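Local coordinates for bifunctional purine biosynthetic protein ADE5,7 (Cryptococcus neoformans var. grubii serotype A, PDB 7LVO), which catalyses the second and fifth steps of de novo purine biosynthesis, its N-terminal half, the part described here, being the ATP-dependent glycinamide ribonucleotide synthetase, at residues A245-A257 and A360-Y373. Numbering follows the deposited sequence.
Sequences AFSDGYTIVPMPA and ACVERRLDSIKLGY
Asp-248, where strand 240-248 passes into the turn to 252-254, meets the end of helix 354-362 at Cys-361, their CA atoms 4.3 Å apart; from there 360-373 leaves the helix through a Schellman motif at Arg-364 and runs past the hairpin to Tyr-373, opposite Met-255. The Asp-248 carboxylate accepts from both segments. Its OD1 accepts from Tyr-250 N at 2.9 Å and from Thr-251 N, which arrive from opposite faces of the carboxylate plane, the first making an Asx turn, the second the wider Asx motif, while OD2 takes Leu-366 N on its anti side but well out of that plane at 3.1 Å (N-H...O 156°). With CG set between backbone N and carbonyl carbon (chi1 75°), the group serves turn and neighbour together. Leu-366 lays CD2 against Val-253 CG2 at 3.7 Å and also reaches Phe-246 CB, with Thr-251 CG2 beside its CG. Cys-361 SG sits 3.9 Å from Phe-246 CB and oblique to the ring. Leu-371 CD1 touches both Phe-246 CD2 and Val-253 CG1; Val-357 and Leu-358 of helix 354-362 also pack on Phe-246. Pro-256 CD lies squarely over one face of the Tyr-373 ring, 3.5 Å from its centroid, a CH-pi contact, and the Met-255 and Tyr-373 side chains cross at about a right angle, Met-255 CG near OH and CE 3.9 Å from CE1. Tyr-373 OH comes within 2.9 Å of Pro-254 O. An apolar seam thus fastens the edge hairpin of an ATP-grasp sheet to the chain leaving helix 354-362, and the carboxylate, accepting from backbone N-H groups of both segments, would probably favour the anion.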
ATOM      1  N   ALA A 245       8.065   5.518  -3.026  1.00 22.80           N
ATOM      2  CA  ALA A 245       8.798   6.767  -3.199  1.00 20.33           C
ATOM      3  C   ALA A 245       7.932   7.943  -2.778  1.00 24.27           C
ATOM      4  O   ALA A 245       6.766   8.029  -3.166  1.00 25.00           O
ATOM      5  CB  ALA A 245       9.243   6.938  -4.659  1.00 23.44           C
ATOM      6  N   PHE A 246       8.511   8.846  -1.988  1.00 28.05           N
ATOM      7  CA  PHE A 246       7.848  10.096  -1.641  1.00 22.84           C
ATOM      8  C   PHE A 246       7.924  11.063  -2.811  1.00 27.85           C
ATOM      9  O   PHE A 246       8.941  11.138  -3.504  1.00 18.64           O
ATOM     10  CB  PHE A 246       8.496  10.726  -0.408  1.00 26.38           C
ATOM     11  CG  PHE A 246       8.415   9.875   0.825  1.00 20.73           C
ATOM     12  CD1 PHE A 246       7.318   9.941   1.661  1.00 22.68           C
ATOM     13  CD2 PHE A 246       9.452   9.005   1.152  1.00 19.76           C
ATOM     14  CE1 PHE A 246       7.247   9.153   2.802  1.00 15.40           C
ATOM     15  CE2 PHE A 246       9.386   8.217   2.279  1.00 27.32           C
ATOM     16  CZ  PHE A 246       8.281   8.296   3.116  1.00 24.28           C
ATOM     17  N   SER A 247       6.851  11.830  -3.014  1.00 25.54           N
ATOM     18  CA  SER A 247       6.772  12.760  -4.132  1.00 27.12           C
ATOM     19  C   SER A 247       6.096  14.047  -3.700  1.00 17.22           C
ATOM     20  O   SER A 247       5.083  14.019  -2.993  1.00 21.38           O
ATOM     21  CB  SER A 247       5.996  12.155  -5.310  1.00 22.94           C
ATOM     22  OG  SER A 247       5.786  13.107  -6.326  1.00 27.47           O
ATOM     23  N   ASP A 248       6.661  15.174  -4.132  1.00 23.85           N
ATOM     24  CA  ASP A 248       6.041  16.478  -3.931  1.00 22.42           C
ATOM     25  C   ASP A 248       5.598  17.115  -5.246  1.00 26.27           C
ATOM     26  O   ASP A 248       5.350  18.325  -5.294  1.00 26.57           O
ATOM     27  CB  ASP A 248       6.991  17.403  -3.170  1.00 24.67           C
ATOM     28  CG  ASP A 248       8.128  17.934  -4.034  1.00 18.35           C
ATOM     29  OD1 ASP A 248       8.256  17.537  -5.220  1.00 20.23           O
ATOM     30  OD2 ASP A 248       8.905  18.764  -3.518  1.00 19.88           O
ATOM     31  N   GLY A 249       5.489  16.316  -6.313  1.00 21.18           N
ATOM     32  CA  GLY A 249       5.119  16.783  -7.622  1.00 25.30           C
ATOM     33  C   GLY A 249       6.302  17.055  -8.531  1.00 17.55           C
ATOM     34  O   GLY A 249       6.164  16.984  -9.756  1.00 17.92           O
ATOM     35  N   TYR A 250       7.447  17.398  -7.951  1.00 22.19           N
ATOM     36  CA  TYR A 250       8.694  17.576  -8.685  1.00 27.07           C
ATOM     37  C   TYR A 250       9.759  16.605  -8.198  1.00 20.61           C
ATOM     38  O   TYR A 250      10.280  15.811  -8.988  1.00 20.59           O
ATOM     39  CB  TYR A 250       9.201  19.021  -8.546  1.00 29.40           C
ATOM     40  CG  TYR A 250       8.690  19.985  -9.593  1.00 19.14           C
ATOM     41  CD1 TYR A 250       9.245  20.019 -10.859  1.00 24.31           C
ATOM     42  CD2 TYR A 250       7.660  20.884  -9.299  1.00 21.49           C
ATOM     43  CE1 TYR A 250       8.785  20.910 -11.826  1.00 20.14           C
ATOM     44  CE2 TYR A 250       7.195  21.772 -10.246  1.00 29.16           C
ATOM     45  CZ  TYR A 250       7.764  21.788 -11.507  1.00 29.17           C
ATOM     46  OH  TYR A 250       7.308  22.669 -12.448  1.00 27.38           O
ATOM     47  N   THR A 251      10.088  16.648  -6.913  1.00 28.06           N
ATOM     48  CA  THR A 251      11.072  15.757  -6.330  1.00 26.72           C
ATOM     49  C   THR A 251      10.426  14.429  -5.955  1.00 28.94           C
ATOM     50  O   THR A 251       9.292  14.389  -5.467  1.00 20.40           O
ATOM     51  CB  THR A 251      11.696  16.404  -5.094  1.00 26.96           C
ATOM     52  OG1 THR A 251      12.308  17.649  -5.463  1.00 24.09           O
ATOM     53  CG2 THR A 251      12.729  15.478  -4.460  1.00 25.25           C
ATOM     54  N   ILE A 252      11.146  13.338  -6.200  1.00 21.21           N
ATOM     55  CA  ILE A 252      10.700  12.001  -5.814  1.00 27.53           C
ATOM     56  C   ILE A 252      11.872  11.284  -5.158  1.00 31.16           C
ATOM     57  O   ILE A 252      12.955  11.189  -5.749  1.00 27.20           O
ATOM     58  CB  ILE A 252      10.165  11.204  -7.016  1.00 30.04           C
ATOM     59  CG1 ILE A 252       9.730   9.807  -6.561  1.00 30.92           C
ATOM     60  CG2 ILE A 252      11.199  11.127  -8.124  1.00 28.15           C
ATOM     61  CD1 ILE A 252       8.847   9.080  -7.558  1.00 27.99           C
ATOM     62  N   VAL A 253      11.658  10.797  -3.936  1.00 20.45           N
ATOM     63  CA  VAL A 253      12.702  10.139  -3.155  1.00 25.63           C
ATOM     64  C   VAL A 253      12.293   8.693  -2.890  1.00 24.13           C
ATOM     65  O   VAL A 253      11.377   8.448  -2.095  1.00 23.10           O
ATOM     66  CB  VAL A 253      12.961  10.881  -1.834  1.00 21.28           C
ATOM     67  CG1 VAL A 253      14.018  10.165  -1.010  1.00 24.66           C
ATOM     68  CG2 VAL A 253      13.382  12.333  -2.104  1.00 23.71           C
ATOM     69  N   PRO A 254      12.931   7.716  -3.521  1.00 24.23           N
ATOM     70  CA  PRO A 254      12.531   6.321  -3.289  1.00 27.38           C
ATOM     71  C   PRO A 254      12.996   5.805  -1.940  1.00 25.80           C
ATOM     72  O   PRO A 254      14.007   6.245  -1.390  1.00 24.94           O
ATOM     73  CB  PRO A 254      13.209   5.549  -4.435  1.00 26.99           C
ATOM     74  CG  PRO A 254      13.681   6.589  -5.416  1.00 28.66           C
ATOM     75  CD  PRO A 254      13.927   7.836  -4.604  1.00 28.72           C
ATOM     76  N   MET A 255      12.237   4.861  -1.404  1.00 30.22           N
ATOM     77  CA  MET A 255      12.673   4.058  -0.273  1.00 26.63           C
ATOM     78  C   MET A 255      13.330   2.787  -0.782  1.00 20.23           C
ATOM     79  O   MET A 255      13.208   2.436  -1.960  1.00 23.95           O
ATOM     80  CB  MET A 255      11.484   3.719   0.617  1.00 28.75           C
ATOM     81  CG  MET A 255      10.641   4.913   1.043  1.00 30.91           C
ATOM     82  SD  MET A 255       9.373   4.434   2.242  1.00 26.21           S
ATOM     83  CE  MET A 255      10.314   4.429   3.750  1.00 19.27           C
ATOM     84  N   PRO A 256      14.050   2.068   0.080  1.00 26.90           N
ATOM     85  CA  PRO A 256      14.634   0.788  -0.343  1.00 30.03           C
ATOM     86  C   PRO A 256      13.569  -0.130  -0.925  1.00 22.56           C
ATOM     87  O   PRO A 256      12.473  -0.269  -0.375  1.00 21.50           O
ATOM     88  CB  PRO A 256      15.230   0.223   0.951  1.00 24.06           C
ATOM     89  CG  PRO A 256      15.519   1.435   1.787  1.00 26.92           C
ATOM     90  CD  PRO A 256      14.417   2.419   1.468  1.00 19.55           C
ATOM     91  N   ALA A 257      13.900  -0.758  -2.050  1.00 24.72           N
ATOM     92  CA  ALA A 257      12.964  -1.651  -2.713  1.00 24.20           C
ATOM     93  C   ALA A 257      12.576  -2.794  -1.785  1.00 23.95           C
ATOM     94  O   ALA A 257      13.376  -3.276  -0.983  1.00 22.73           O
ATOM     95  CB  ALA A 257      13.572  -2.206  -4.003  1.00 32.27           C
ATOM     96  N   ALA A 360       6.904  18.129   4.050  1.00 24.02           N
ATOM     97  CA  ALA A 360       7.716  18.594   2.929  1.00 27.27           C
ATOM     98  C   ALA A 360       7.094  18.201   1.596  1.00 24.69           C
ATOM     99  O   ALA A 360       7.281  18.897   0.592  1.00 26.91           O
ATOM    100  CB  ALA A 360       9.136  18.039   3.043  1.00 27.49           C
ATOM    101  N   CYS A 361       6.363  17.083   1.561  1.00 17.26           N
ATOM    102  CA  CYS A 361       5.708  16.670   0.326  1.00 19.29           C
ATOM    103  C   CYS A 361       4.526  17.579  -0.000  1.00 18.12           C
ATOM    104  O   CYS A 361       4.393  18.063  -1.131  1.00 22.61           O
ATOM    105  CB  CYS A 361       5.256  15.212   0.443  1.00 25.29           C
ATOM    106  SG  CYS A 361       6.609  14.022   0.362  1.00 23.42           S
ATOM    107  N   VAL A 362       3.645  17.817   0.976  1.00 21.87           N
ATOM    108  CA  VAL A 362       2.485  18.649   0.700  1.00 23.19           C
ATOM    109  C   VAL A 362       2.873  20.119   0.554  1.00 27.63           C
ATOM    110  O   VAL A 362       2.125  20.890  -0.055  1.00 27.16           O
ATOM    111  CB  VAL A 362       1.408  18.489   1.784  1.00 25.32           C
ATOM    112  CG1 VAL A 362       1.029  17.026   1.924  1.00 27.84           C
ATOM    113  CG2 VAL A 362       1.879  19.067   3.117  1.00 29.59           C
ATOM    114  N   GLU A 363       4.019  20.523   1.099  1.00 23.95           N
ATOM    115  CA  GLU A 363       4.497  21.900   1.014  1.00 27.88           C
ATOM    116  C   GLU A 363       5.468  22.116  -0.140  1.00 24.95           C
ATOM    117  O   GLU A 363       5.920  23.243  -0.353  1.00 25.31           O
ATOM    118  CB  GLU A 363       5.147  22.306   2.337  1.00 23.58           C
ATOM    119  CG  GLU A 363       4.163  22.338   3.500  1.00 22.65           C
ATOM    120  CD  GLU A 363       4.812  22.675   4.821  1.00 28.75           C
ATOM    121  OE1 GLU A 363       6.032  22.924   4.847  1.00 32.71           O
ATOM    122  OE2 GLU A 363       4.091  22.698   5.845  1.00 29.13           O
ATOM    123  N   ARG A 364       5.795  21.065  -0.888  1.00 21.11           N
ATOM    124  CA  ARG A 364       6.569  21.177  -2.123  1.00 28.44           C
ATOM    125  C   ARG A 364       8.008  21.605  -1.832  1.00 28.27           C
ATOM    126  O   ARG A 364       8.541  22.526  -2.452  1.00 28.80           O
ATOM    127  CB  ARG A 364       5.896  22.142  -3.105  1.00 30.65           C
ATOM    128  CG  ARG A 364       4.364  22.028  -3.154  1.00 39.02           C
ATOM    129  CD  ARG A 364       3.877  20.572  -3.235  1.00 28.11           C
ATOM    130  NE  ARG A 364       2.430  20.488  -3.050  1.00 37.03           N
ATOM    131  CZ  ARG A 364       1.539  20.504  -4.029  1.00 30.24           C
ATOM    132  NH1 ARG A 364       1.907  20.551  -5.296  1.00 40.99           N
ATOM    133  NH2 ARG A 364       0.243  20.451  -3.726  1.00 36.17           N
ATOM    134  N   ARG A 365       8.643  20.912  -0.889  1.00 20.79           N
ATOM    135  CA  ARG A 365      10.037  21.160  -0.544  1.00 22.41           C
ATOM    136  C   ARG A 365      10.761  19.860  -0.177  1.00 23.46           C
ATOM    137  O   ARG A 365      11.674  19.851   0.660  1.00 21.84           O
ATOM    138  CB  ARG A 365      10.145  22.169   0.593  1.00 23.91           C
ATOM    139  CG  ARG A 365       9.041  22.037   1.635  1.00 30.73           C
ATOM    140  CD  ARG A 365       9.174  23.071   2.749  1.00 33.55           C
ATOM    141  NE  ARG A 365      10.062  22.618   3.812  1.00 53.52           N
ATOM    142  CZ  ARG A 365       9.673  21.894   4.854  1.00 40.17           C
ATOM    143  NH1 ARG A 365       8.413  21.526   5.010  1.00 37.70           N
ATOM    144  NH2 ARG A 365      10.572  21.538   5.766  1.00 47.15           N
ATOM    145  N   LEU A 366      10.371  18.750  -0.809  1.00 23.53           N
ATOM    146  CA  LEU A 366      10.956  17.456  -0.468  1.00 22.12           C
ATOM    147  C   LEU A 366      12.463  17.422  -0.694  1.00 22.26           C
ATOM    148  O   LEU A 366      13.172  16.679  -0.012  1.00 23.17           O
ATOM    149  CB  LEU A 366      10.281  16.354  -1.278  1.00 18.11           C
ATOM    150  CG  LEU A 366      10.851  14.937  -1.118  1.00 24.85           C
ATOM    151  CD1 LEU A 366      10.795  14.480   0.320  1.00 23.04           C
ATOM    152  CD2 LEU A 366      10.089  13.983  -2.029  1.00 24.09           C
ATOM    153  N   ASP A 367      12.975  18.223  -1.627  1.00 30.11           N
ATOM    154  CA  ASP A 367      14.405  18.227  -1.905  1.00 25.37           C
ATOM    155  C   ASP A 367      15.211  19.006  -0.879  1.00 29.24           C
ATOM    156  O   ASP A 367      16.435  19.089  -1.015  1.00 29.23           O
ATOM    157  CB  ASP A 367      14.669  18.799  -3.303  1.00 28.49           C
ATOM    158  CG  ASP A 367      14.447  20.308  -3.378  1.00 29.18           C
ATOM    159  OD1 ASP A 367      13.548  20.821  -2.685  1.00 33.56           O
ATOM    160  OD2 ASP A 367      15.170  20.971  -4.136  1.00 34.91           O
ATOM    161  N   SER A 368      14.570  19.574   0.143  1.00 26.67           N
ATOM    162  CA  SER A 368      15.250  20.431   1.111  1.00 39.55           C
ATOM    163  C   SER A 368      15.080  19.928   2.539  1.00 36.27           C
ATOM    164  O   SER A 368      15.012  20.722   3.478  1.00 43.04           O
ATOM    165  CB  SER A 368      14.755  21.876   0.999  1.00 39.08           C
ATOM    166  OG  SER A 368      15.023  22.407  -0.279  1.00 38.43           O
ATOM    167  N   ILE A 369      15.010  18.608   2.722  1.00 44.41           N
ATOM    168  CA  ILE A 369      14.836  18.009   4.039  1.00 47.21           C
ATOM    169  C   ILE A 369      15.721  16.775   4.151  1.00 48.26           C
ATOM    170  O   ILE A 369      16.134  16.183   3.150  1.00 43.47           O
ATOM    171  CB  ILE A 369      13.367  17.623   4.318  1.00 40.25           C
ATOM    172  CG1 ILE A 369      12.883  16.619   3.274  1.00 33.36           C
ATOM    173  CG2 ILE A 369      12.488  18.868   4.340  1.00 31.18           C
ATOM    174  CD1 ILE A 369      11.523  16.043   3.571  1.00 35.91           C
ATOM    175  N   LYS A 370      16.006  16.392   5.392  1.00 63.25           N
ATOM    176  CA  LYS A 370      16.786  15.193   5.651  1.00 72.43           C
ATOM    177  C   LYS A 370      15.905  13.956   5.548  1.00 66.73           C
ATOM    178  O   LYS A 370      14.775  13.935   6.044  1.00 55.91           O
ATOM    179  CB  LYS A 370      17.435  15.261   7.033  1.00 48.77           C
ATOM    180  CG  LYS A 370      18.462  16.369   7.179  1.00 48.77           C
ATOM    181  CD  LYS A 370      19.190  16.278   8.509  1.00 48.77           C
ATOM    182  CE  LYS A 370      20.242  17.375   8.634  1.00 48.77           C
ATOM    183  NZ  LYS A 370      20.996  17.267   9.924  1.00 48.77           N
ATOM    184  N   LEU A 371      16.428  12.921   4.888  1.00 46.79           N
ATOM    185  CA  LEU A 371      15.680  11.678   4.705  1.00 52.00           C
ATOM    186  C   LEU A 371      16.695  10.597   4.338  1.00 52.85           C
ATOM    187  O   LEU A 371      17.171  10.555   3.198  1.00 65.76           O
ATOM    188  CB  LEU A 371      14.611  11.832   3.637  1.00 42.44           C
ATOM    189  CG  LEU A 371      13.514  10.771   3.584  1.00 44.70           C
ATOM    190  CD1 LEU A 371      12.430  11.187   2.581  1.00 43.33           C
ATOM    191  CD2 LEU A 371      14.065   9.406   3.228  1.00 43.31           C
ATOM    192  N   GLY A 372      17.022   9.740   5.310  1.00 43.98           N
ATOM    193  CA  GLY A 372      17.968   8.669   5.093  1.00 40.66           C
ATOM    194  C   GLY A 372      17.423   7.346   5.603  1.00 40.43           C
ATOM    195  O   GLY A 372      16.376   7.288   6.255  1.00 36.78           O
ATOM    196  N   TYR A 373      18.160   6.280   5.293  1.00 33.41           N
ATOM    197  CA  TYR A 373      17.784   4.927   5.682  1.00 41.78           C
ATOM    198  C   TYR A 373      18.968   4.232   6.336  1.00 39.80           C
ATOM    199  O   TYR A 373      20.101   4.325   5.850  1.00 39.26           O
ATOM    200  CB  TYR A 373      17.299   4.124   4.470  1.00 32.66           C
ATOM    201  CG  TYR A 373      16.244   4.841   3.659  1.00 30.79           C
ATOM    202  CD1 TYR A 373      14.938   4.953   4.121  1.00 35.08           C
ATOM    203  CD2 TYR A 373      16.551   5.402   2.430  1.00 28.05           C
ATOM    204  CE1 TYR A 373      13.974   5.612   3.384  1.00 33.57           C
ATOM    205  CE2 TYR A 373      15.595   6.061   1.687  1.00 33.79           C
ATOM    206  CZ  TYR A 373      14.311   6.166   2.169  1.00 28.17           C
ATOM    207  OH  TYR A 373      13.361   6.817   1.421  1.00 30.33           O
TER